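Local structure of sorbitol-6-phosphate dehydrogenase (Erwinia amylovora CFBP1430, 5O3Z) at residues 139-144 with 184-189; 19-24 with 233-238; 89-94 with 118-123. The protein catalyses the oxidation of sorbitol 6-phosphate to fructose 6-phosphate, probably with NAD as cofactor, as a member of the short-chain dehydrogenase/reductase family. One frame throughout, in Å; residues are numbered along the deposited sequence.

Interaction 1: 139-144 with 184-189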
loop_
_atom_site.group_PDB
_atom_site.type_symbol
_atom_site.label_atom_id
_atom_site.label_comp_id
_atom_site.label_asym_id
_atom_site.label_seq_id
_atom_site.Cartn_x
_atom_site.Cartn_y
_atom_site.Cartn_z
ATOM N N ARG A 139 20.272 -10.655 -10.598
ATOM C CA ARG A 139 18.878 -10.653 -10.281
ATOM C C ARG A 139 18.564 -11.705 -9.197
ATOM O O ARG A 139 19.131 -12.813 -9.196
ATOM C CB ARG A 139 18.164 -11.025 -11.512
ATOM C CG ARG A 139 18.454 -10.095 -12.662
ATOM C CD ARG A 139 17.782 -8.777 -12.433
ATOM N NE ARG A 139 17.828 -7.859 -13.529
ATOM C CZ ARG A 139 18.683 -6.861 -13.676
ATOM N NH1 ARG A 139 19.701 -6.669 -12.846
ATOM N NH2 ARG A 139 18.537 -6.031 -14.735
ATOM N N ILE A 140 17.659 -11.373 -8.288
ATOM C CA ILE A 140 17.150 -12.310 -7.323
ATOM C C ILE A 140 15.645 -12.181 -7.438
ATOM O O ILE A 140 15.116 -11.063 -7.285
ATOM C CB ILE A 140 17.613 -12.002 -5.898
ATOM C CG1 ILE A 140 19.130 -12.141 -5.750
ATOM C CG2 ILE A 140 16.873 -12.890 -4.909
ATOM C CD1 ILE A 140 19.702 -11.624 -4.443
ATOM N N ILE A 141 14.973 -13.274 -7.709
ATOM C CA ILE A 141 13.533 -13.241 -7.808
ATOM C C ILE A 141 12.969 -14.274 -6.914
ATOM O O ILE A 141 13.239 -15.466 -7.096
ATOM C CB ILE A 141 13.080 -13.456 -9.259
ATOM C CG1 ILE A 141 13.432 -12.189 -10.071
ATOM C CG2 ILE A 141 11.581 -13.691 -9.334
ATOM C CD1 ILE A 141 13.434 -12.390 -11.567
ATOM N N GLN A 142 12.092 -13.855 -5.983
ATOM C CA GLN A 142 11.351 -14.794 -5.144
ATOM C C GLN A 142 9.947 -15.118 -5.624
ATOM O O GLN A 142 9.150 -14.230 -5.917
ATOM C CB GLN A 142 11.192 -14.191 -3.733
ATOM C CG GLN A 142 10.738 -15.194 -2.666
ATOM C CD GLN A 142 9.883 -14.568 -1.514
ATOM O OE1 GLN A 142 9.427 -13.410 -1.581
ATOM N NE2 GLN A 142 9.591 -15.399 -0.494
ATOM N N ILE A 143 9.570 -16.366 -5.604
ATOM C CA ILE A 143 8.163 -16.756 -5.836
ATOM C C ILE A 143 7.384 -16.541 -4.524
ATOM O O ILE A 143 7.732 -17.113 -3.519
ATOM C CB ILE A 143 8.056 -18.202 -6.282
ATOM C CG1 ILE A 143 8.943 -18.462 -7.530
ATOM C CG2 ILE A 143 6.626 -18.550 -6.558
ATOM C CD1 ILE A 143 8.860 -17.362 -8.635
ATOM N N ASN A 144 6.369 -15.659 -4.552
ATOM C CA ASN A 144 5.614 -15.295 -3.396
ATOM C C ASN A 144 4.165 -15.527 -3.857
ATOM O O ASN A 144 3.919 -16.307 -4.819
ATOM C CB ASN A 144 6.044 -13.870 -2.965
ATOM C CG ASN A 144 5.663 -13.526 -1.511
ATOM O OD1 ASN A 144 4.504 -13.658 -1.089
ATOM N ND2 ASN A 144 6.635 -13.068 -0.779
ATOM N N HIS A 184 13.241 -8.784 -6.485
ATOM C CA HIS A 184 11.775 -8.734 -6.571
ATOM C C HIS A 184 11.115 -9.919 -5.998
ATOM O O HIS A 184 11.700 -11.013 -5.975
ATOM C CB HIS A 184 11.322 -8.648 -8.016
ATOM C CG HIS A 184 11.873 -7.478 -8.747
ATOM N ND1 HIS A 184 11.465 -6.177 -8.461
ATOM C CD2 HIS A 184 12.837 -7.384 -9.706
ATOM C CE1 HIS A 184 12.185 -5.335 -9.194
ATOM N NE2 HIS A 184 13.020 -6.040 -9.972
ATOM N N SER A 185 9.868 -9.727 -5.548
ATOM C CA SER A 185 9.017 -10.801 -5.142
ATOM C C SER A 185 7.833 -10.806 -6.096
ATOM O O SER A 185 7.235 -9.729 -6.411
ATOM C CB SER A 185 8.587 -10.600 -3.680
ATOM O OG SER A 185 9.628 -10.951 -2.764
ATOM N N LEU A 186 7.474 -11.991 -6.569
ATOM C CA LEU A 186 6.364 -12.137 -7.492
ATOM C C LEU A 186 5.180 -12.625 -6.771
ATOM O O LEU A 186 5.213 -13.715 -6.221
ATOM C CB LEU A 186 6.690 -13.135 -8.645
ATOM C CG LEU A 186 7.861 -12.867 -9.566
ATOM C CD1 LEU A 186 7.794 -13.767 -10.824
ATOM C CD2 LEU A 186 7.937 -11.368 -9.934
ATOM N N MET A 187 4.101 -11.829 -6.737
ATOM C CA MET A 187 2.983 -12.173 -5.943
ATOM C C MET A 187 1.975 -12.925 -6.755
ATOM O O MET A 187 1.072 -12.370 -7.365
ATOM C CB MET A 187 2.427 -10.902 -5.219
ATOM C CG MET A 187 3.494 -9.865 -4.878
ATOM S SD MET A 187 4.751 -10.456 -3.706
ATOM C CE MET A 187 3.783 -10.604 -2.178
ATOM N N LEU A 188 2.060 -14.235 -6.760
ATOM C CA LEU A 188 1.181 -15.034 -7.627
ATOM C C LEU A 188 -0.201 -15.167 -7.136
ATOM O O LEU A 188 -0.446 -15.268 -5.933
ATOM C CB LEU A 188 1.743 -16.457 -7.790
ATOM C CG LEU A 188 3.199 -16.489 -8.286
ATOM C CD1 LEU A 188 3.583 -17.914 -8.568
ATOM C CD2 LEU A 188 3.562 -15.587 -9.453
ATOM N N GLY A 189 -1.174 -15.221 -8.060
ATOM C CA GLY A 189 -2.502 -15.666 -7.713
ATOM C C GLY A 189 -2.480 -17.189 -7.619
ATOM O O GLY A 189 -1.411 -17.786 -7.526
#

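Interaction 2: 19-24 with 233-238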
loop_
_atom_site.group_PDB
_atom_site.type_symbol
_atom_site.label_atom_id
_atom_site.label_comp_id
_atom_site.label_asym_id
_atom_site.label_seq_id
_atom_site.Cartn_x
_atom_site.Cartn_y
_atom_site.Cartn_z
ATOM N N GLY A 19 8.702 -24.831 -10.192
ATOM C CA GLY A 19 10.126 -24.784 -10.299
ATOM C C GLY A 19 10.681 -25.473 -11.544
ATOM O O GLY A 19 11.584 -24.931 -12.206
ATOM N N ALA A 20 10.102 -26.627 -11.861
ATOM C CA ALA A 20 10.576 -27.406 -13.020
ATOM C C ALA A 20 10.243 -26.667 -14.338
ATOM O O ALA A 20 11.057 -26.575 -15.230
ATOM C CB ALA A 20 9.968 -28.801 -13.005
ATOM N N PHE A 21 9.035 -26.095 -14.388
ATOM C CA PHE A 21 8.616 -25.290 -15.515
ATOM C C PHE A 21 9.498 -24.082 -15.692
ATOM O O PHE A 21 9.810 -23.766 -16.824
ATOM C CB PHE A 21 7.162 -24.865 -15.343
ATOM C CG PHE A 21 6.563 -24.191 -16.560
ATOM C CD1 PHE A 21 6.815 -22.839 -16.833
ATOM C CD2 PHE A 21 5.690 -24.896 -17.403
ATOM C CE1 PHE A 21 6.253 -22.226 -17.961
ATOM C CE2 PHE A 21 5.101 -24.282 -18.509
ATOM C CZ PHE A 21 5.368 -22.952 -18.783
ATOM N N LEU A 22 9.899 -23.380 -14.610
ATOM C CA LEU A 22 10.761 -22.218 -14.776
ATOM C C LEU A 22 12.145 -22.599 -15.270
ATOM O O LEU A 22 12.740 -21.851 -16.034
ATOM C CB LEU A 22 10.879 -21.411 -13.488
ATOM C CG LEU A 22 9.606 -20.782 -12.954
ATOM C CD1 LEU A 22 9.884 -20.239 -11.543
ATOM C CD2 LEU A 22 9.164 -19.640 -13.880
ATOM N N CYS A 23 12.672 -23.745 -14.787
ATOM C CA CYS A 23 13.992 -24.255 -15.281
ATOM C C CYS A 23 13.966 -24.473 -16.803
ATOM O O CYS A 23 14.865 -24.057 -17.508
ATOM C CB CYS A 23 14.358 -25.571 -14.572
ATOM S SG CYS A 23 14.844 -25.348 -12.843
ATOM N N GLU A 24 12.916 -25.099 -17.290
ATOM C CA GLU A 24 12.806 -25.374 -18.746
ATOM C C GLU A 24 12.670 -24.079 -19.555
ATOM O O GLU A 24 13.320 -23.858 -20.618
ATOM C CB GLU A 24 11.607 -26.245 -19.022
ATOM C CG GLU A 24 11.676 -27.554 -18.271
ATOM C CD GLU A 24 10.796 -28.649 -18.845
ATOM O OE1 GLU A 24 10.603 -28.700 -20.077
ATOM O OE2 GLU A 24 10.327 -29.483 -18.063
ATOM N N ASP A 233 2.428 -17.381 -17.247
ATOM C CA ASP A 233 2.376 -15.964 -16.740
ATOM C C ASP A 233 3.529 -15.712 -15.806
ATOM O O ASP A 233 4.186 -14.750 -15.876
ATOM C CB ASP A 233 1.083 -15.707 -15.986
ATOM C CG ASP A 233 -0.127 -16.019 -16.773
ATOM O OD1 ASP A 233 -0.223 -15.573 -17.947
ATOM O OD2 ASP A 233 -0.978 -16.690 -16.213
ATOM N N VAL A 234 3.815 -16.679 -14.953
ATOM C CA VAL A 234 4.924 -16.544 -14.042
ATOM C C VAL A 234 6.238 -16.351 -14.753
ATOM O O VAL A 234 7.005 -15.416 -14.486
ATOM C CB VAL A 234 4.990 -17.746 -13.066
ATOM C CG1 VAL A 234 6.141 -17.579 -12.085
ATOM C CG2 VAL A 234 3.697 -17.884 -12.275
ATOM N N LEU A 235 6.517 -17.294 -15.668
ATOM C CA LEU A 235 7.685 -17.255 -16.517
ATOM C C LEU A 235 7.858 -15.937 -17.233
ATOM O O LEU A 235 8.924 -15.344 -17.188
ATOM C CB LEU A 235 7.620 -18.468 -17.484
ATOM C CG LEU A 235 8.810 -18.693 -18.423
ATOM C CD1 LEU A 235 10.113 -18.870 -17.657
ATOM C CD2 LEU A 235 8.537 -19.926 -19.282
ATOM N N ASN A 236 6.746 -15.414 -17.789
ATOM C CA ASN A 236 6.759 -14.172 -18.582
ATOM C C ASN A 236 7.304 -13.049 -17.792
ATOM O O ASN A 236 8.302 -12.404 -18.178
ATOM C CB ASN A 236 5.341 -13.888 -19.138
ATOM C CG ASN A 236 5.005 -14.775 -20.352
ATOM O OD1 ASN A 236 5.907 -15.392 -20.925
ATOM N ND2 ASN A 236 3.698 -14.868 -20.730
ATOM N N VAL A 237 6.691 -12.852 -16.607
ATOM C CA VAL A 237 7.041 -11.774 -15.705
ATOM C C VAL A 237 8.467 -11.977 -15.135
ATOM O O VAL A 237 9.288 -11.046 -15.052
ATOM C CB VAL A 237 6.004 -11.720 -14.558
ATOM C CG1 VAL A 237 6.423 -10.755 -13.477
ATOM C CG2 VAL A 237 4.600 -11.363 -15.047
ATOM N N LEU A 238 8.726 -13.196 -14.698
ATOM C CA LEU A 238 10.083 -13.540 -14.257
ATOM C C LEU A 238 11.148 -13.102 -15.274
ATOM O O LEU A 238 12.146 -12.409 -14.953
ATOM C CB LEU A 238 10.148 -15.025 -13.932
ATOM C CG LEU A 238 11.423 -15.475 -13.198
ATOM C CD1 LEU A 238 11.093 -16.733 -12.427
ATOM C CD2 LEU A 238 12.572 -15.748 -14.148
#

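Interaction 3: 89-94 with 118-123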
loop_
_atom_site.group_PDB
_atom_site.type_symbol
_atom_site.label_atom_id
_atom_site.label_comp_id
_atom_site.label_asym_id
_atom_site.label_seq_id
_atom_site.Cartn_x
_atom_site.Cartn_y
_atom_site.Cartn_z
ATOM N N LEU A 89 19.197 -15.682 -9.229
ATOM C CA LEU A 89 18.635 -16.656 -8.264
ATOM C C LEU A 89 17.113 -16.647 -8.329
ATOM O O LEU A 89 16.522 -15.559 -8.166
ATOM C CB LEU A 89 19.100 -16.342 -6.826
ATOM C CG LEU A 89 18.468 -17.133 -5.640
ATOM C CD1 LEU A 89 18.947 -18.612 -5.719
ATOM C CD2 LEU A 89 18.858 -16.526 -4.293
ATOM N N VAL A 90 16.484 -17.800 -8.579
ATOM C CA VAL A 90 15.085 -17.973 -8.406
ATOM C C VAL A 90 14.810 -18.837 -7.185
ATOM O O VAL A 90 15.221 -20.012 -7.129
ATOM C CB VAL A 90 14.405 -18.541 -9.658
ATOM C CG1 VAL A 90 12.907 -18.624 -9.484
ATOM C CG2 VAL A 90 14.748 -17.692 -10.857
ATOM N N TYR A 91 14.087 -18.261 -6.204
ATOM C CA TYR A 91 13.711 -18.995 -5.011
ATOM C C TYR A 91 12.254 -19.342 -5.039
ATOM O O TYR A 91 11.321 -18.468 -4.916
ATOM C CB TYR A 91 14.107 -18.256 -3.704
ATOM C CG TYR A 91 13.939 -19.116 -2.444
ATOM C CD1 TYR A 91 12.717 -19.198 -1.738
ATOM C CD2 TYR A 91 15.001 -19.849 -1.962
ATOM C CE1 TYR A 91 12.602 -19.989 -0.606
ATOM C CE2 TYR A 91 14.878 -20.641 -0.856
ATOM C CZ TYR A 91 13.699 -20.742 -0.198
ATOM O OH TYR A 91 13.725 -21.554 0.915
ATOM N N SER A 92 12.049 -20.620 -5.221
ATOM C CA SER A 92 10.746 -21.161 -5.376
ATOM C C SER A 92 10.516 -22.302 -4.386
ATOM O O SER A 92 10.830 -23.447 -4.646
ATOM C CB SER A 92 10.598 -21.574 -6.837
ATOM O OG SER A 92 9.317 -22.102 -7.020
ATOM N N ALA A 93 9.907 -21.992 -3.262
ATOM C CA ALA A 93 9.695 -22.935 -2.190
ATOM C C ALA A 93 8.497 -22.528 -1.361
ATOM O O ALA A 93 8.034 -21.370 -1.414
ATOM C CB ALA A 93 10.944 -23.004 -1.322
ATOM N N GLY A 94 7.928 -23.507 -0.663
ATOM C CA GLY A 94 6.947 -23.269 0.404
ATOM C C GLY A 94 5.512 -23.450 -0.026
ATOM O O GLY A 94 5.140 -23.022 -1.129
ATOM N N VAL A 118 13.597 -18.307 5.876
ATOM C CA VAL A 118 15.006 -18.462 6.171
ATOM C C VAL A 118 15.776 -19.033 4.929
ATOM O O VAL A 118 16.910 -18.641 4.641
ATOM C CB VAL A 118 15.200 -19.369 7.404
ATOM C CG1 VAL A 118 16.630 -19.849 7.525
ATOM C CG2 VAL A 118 14.734 -18.657 8.660
ATOM N N GLY A 119 15.140 -19.922 4.199
ATOM C CA GLY A 119 15.723 -20.431 2.960
ATOM C C GLY A 119 15.992 -19.323 1.988
ATOM O O GLY A 119 17.020 -19.314 1.317
ATOM N N TYR A 120 15.083 -18.341 1.957
ATOM C CA TYR A 120 15.224 -17.249 1.027
ATOM C C TYR A 120 16.371 -16.385 1.433
ATOM O O TYR A 120 17.136 -15.949 0.588
ATOM C CB TYR A 120 13.886 -16.508 0.832
ATOM C CG TYR A 120 13.930 -15.228 -0.034
ATOM C CD1 TYR A 120 14.746 -15.115 -1.152
ATOM C CD2 TYR A 120 13.039 -14.189 0.201
ATOM C CE1 TYR A 120 14.765 -13.956 -1.937
ATOM C CE2 TYR A 120 13.037 -13.016 -0.566
ATOM C CZ TYR A 120 13.881 -12.926 -1.654
ATOM O OH TYR A 120 13.893 -11.828 -2.437
ATOM N N PHE A 121 16.529 -16.150 2.743
ATOM C CA PHE A 121 17.645 -15.384 3.290
ATOM C C PHE A 121 18.969 -16.168 2.994
ATOM O O PHE A 121 19.893 -15.624 2.449
ATOM C CB PHE A 121 17.378 -15.154 4.808
ATOM C CG PHE A 121 18.569 -14.834 5.606
ATOM C CD1 PHE A 121 19.056 -13.576 5.672
ATOM C CD2 PHE A 121 19.253 -15.856 6.277
ATOM C CE1 PHE A 121 20.190 -13.289 6.415
ATOM C CE2 PHE A 121 20.363 -15.600 7.023
ATOM C CZ PHE A 121 20.841 -14.304 7.112
ATOM N N LEU A 122 19.020 -17.463 3.293
ATOM C CA LEU A 122 20.297 -18.151 3.043
ATOM C C LEU A 122 20.765 -18.123 1.588
ATOM O O LEU A 122 21.934 -17.720 1.302
ATOM C CB LEU A 122 20.277 -19.522 3.582
ATOM C CG LEU A 122 20.244 -19.498 5.099
ATOM C CD1 LEU A 122 19.765 -20.870 5.511
ATOM C CD2 LEU A 122 21.618 -19.096 5.612
ATOM N N CYS A 123 19.866 -18.493 0.698
ATOM C CA CYS A 123 20.098 -18.429 -0.753
ATOM C C CYS A 123 20.448 -17.079 -1.275
ATOM O O CYS A 123 21.390 -16.956 -2.063
ATOM C CB CYS A 123 18.952 -19.095 -1.537
ATOM S SG CYS A 123 18.885 -20.865 -1.086
#

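Interaction 1: 139-144 with 184-189
Q142 reaches S185 through an extended chain: CG stands anti to the backbone N (chi1 -166°), and chi2, at -150°, carries CD onward in much the same direction. S185 instead holds OG beside its own backbone N, on the same face of the sheet. The outcome is a 2.7 Å hydrogen bond donated by S185 OG to Q142 OE1, arriving in the carbonyl plane. A second donor grips the same oxygen from within the strand: N144 ND2 lies 2.9 Å from Q142 OE1, 40° above that plane, although OE1 itself stays close to the plane of the N144 amide. T169 of helix 156-176 bonds S185 OG as well, and K162 O of that helix receives N144 ND2. Beside the amide, the bent chain of M187 runs the same way as N144 and lays its methyl CE 3.3 Å from N144 OD1.

Beneath this polar face the two strands, 4.6 Å apart at their axes, are neighbours in the parallel sheet of the Rossmann fold. They bracket helix 156-176 in a beta-alpha-beta unit. Q142 bonds both ways across the pair, its N to H184 O at 2.9 Å and its O to L186 N at 2.9 Å. The other face is apolar: I141 CG2 meets L186 CG at 3.8 Å, and I143 CG2 packs on L188 CD1 at 3.7 Å, both pairs crossing obliquely. Helix 231-242 covers this side.

Two donors from different strands on one buried carbonyl fix the rotation of the Q142 amide. Because N144 and S185 also bond helix 156-176, which carries K162 of the family's YxxxK motif, the network ties the sheet to the part of the fold that probably forms the active site.

Interaction 2: 19-24 with 233-238
L22 sets the isobutyl group of its side chain against three residues of helix 231-242, and its CD2 methyl does most of the touching. CG lies beside the backbone N and anti to the carbonyl carbon (chi1 -63°). The CD2 methyl is 3.9 Å from L235 CA, so it touches the backbone of the partner helix as well as its side chains. L235 CD1 is 4.0 Å from L22 CD2, and V234 CG1 closes in at 4.1 Å from the same methyl. L238 CD1 lies against both methyls of L22, at 3.8 Å from CD2 and 3.8 Å from CD1.

A second meeting sets F21 against L235. In F21, chi1 at -171° puts CG anti to the backbone N, and ring atom CE1 lies 3.5 Å from L235 CD2. The two side chains cross at about a right angle. L235 divides its branches between the two partners: chi2 places its methyls so that CD1 touches L22 while CD2 touches F21. Y231, at the start of helix 231-242, adds its own ring beside that of F21.

The axes of the segments 19-24 and 233-238 pass 10.1 Å apart, crossing at -50°. Helix 17-28 follows the glycine-rich loop of the Rossmann fold and contains its last glycine, G19, while helix 231-242 precedes the final strand, and both lie against one side of the sheet. V237 and N236, on other faces of their helix, reach F240 and, weakly, K245 of the second subunit.

Across this junction the chemistry is wholly aliphatic and aromatic, without directional bonds. Its specificity therefore rests on shape: on which methyl branch each rotamer presents, and on how closely the surfaces fit.

Interaction 3: 89-94 with 118-123
Y91 OH hydrogen-bonds V115 O, one turn back in helix 106-133, and lies 3.1 Å from G119 CA, an approach possible where the helix has no side chain. CB of Y91 points from the strand toward the helix, and chi1 at -170° sets CG anti to the backbone N. Ring atom CE2 is 3.3 Å from G119 O, an oxygen that also accepts the helix bond from C123 N. Above one ring face sits the backbone of Y120: its N is 3.5 Å from Y91 CZ. A CH-pi contact joins the same face to Y120 CB, 4.0 Å from the Y91 centroid and only 16° off the ring normal.

Segments 89-91 and 118-123 run nearly antiparallel, as expected of a helix that leads back across the parallel sheet of a Rossmann fold; the chain leaving the strand carries A93 and G94 of the family's NNAG-like motif. The Y120 ring is inclined 31° to that of Y91 and packs on I140 and Q142 of strand 139-145, its hydroxyl bonded to T169 of helix 156-176.

C123 takes the Y91 ring from the edge rather than the face, SG lying 4.0 Å from Y91 CE2 in a sulfur-aromatic contact. Further along, L89 CD2 packs at 3.8 Å on C123 CB. On the outer side of the helix F121 stacks on F109 of the third subunit.

Interactions 1 and 3 include strands of the Rossmann sheet, and the helices of interaction 2 pack on it; the three centres lie about 10 to 15 Å apart. Interaction 3 closes before interaction 1 opens, and both are nested in the long loop that interaction 2 closes. Strands 88-91 and 139-145 are sheet neighbours, joined by probable backbone hydrogen bonds such as I143 N to Y91 O, 2.8 Å. Helices 106-133 and 156-176 cover one side of the sheet, where Q142 also packs on Y120; helices 17-28 and 231-242 cover the other, where V90 meets both L22 and L238. The core is thus sandwiched from both sides, and each outer layer also meets another subunit of the tetramer.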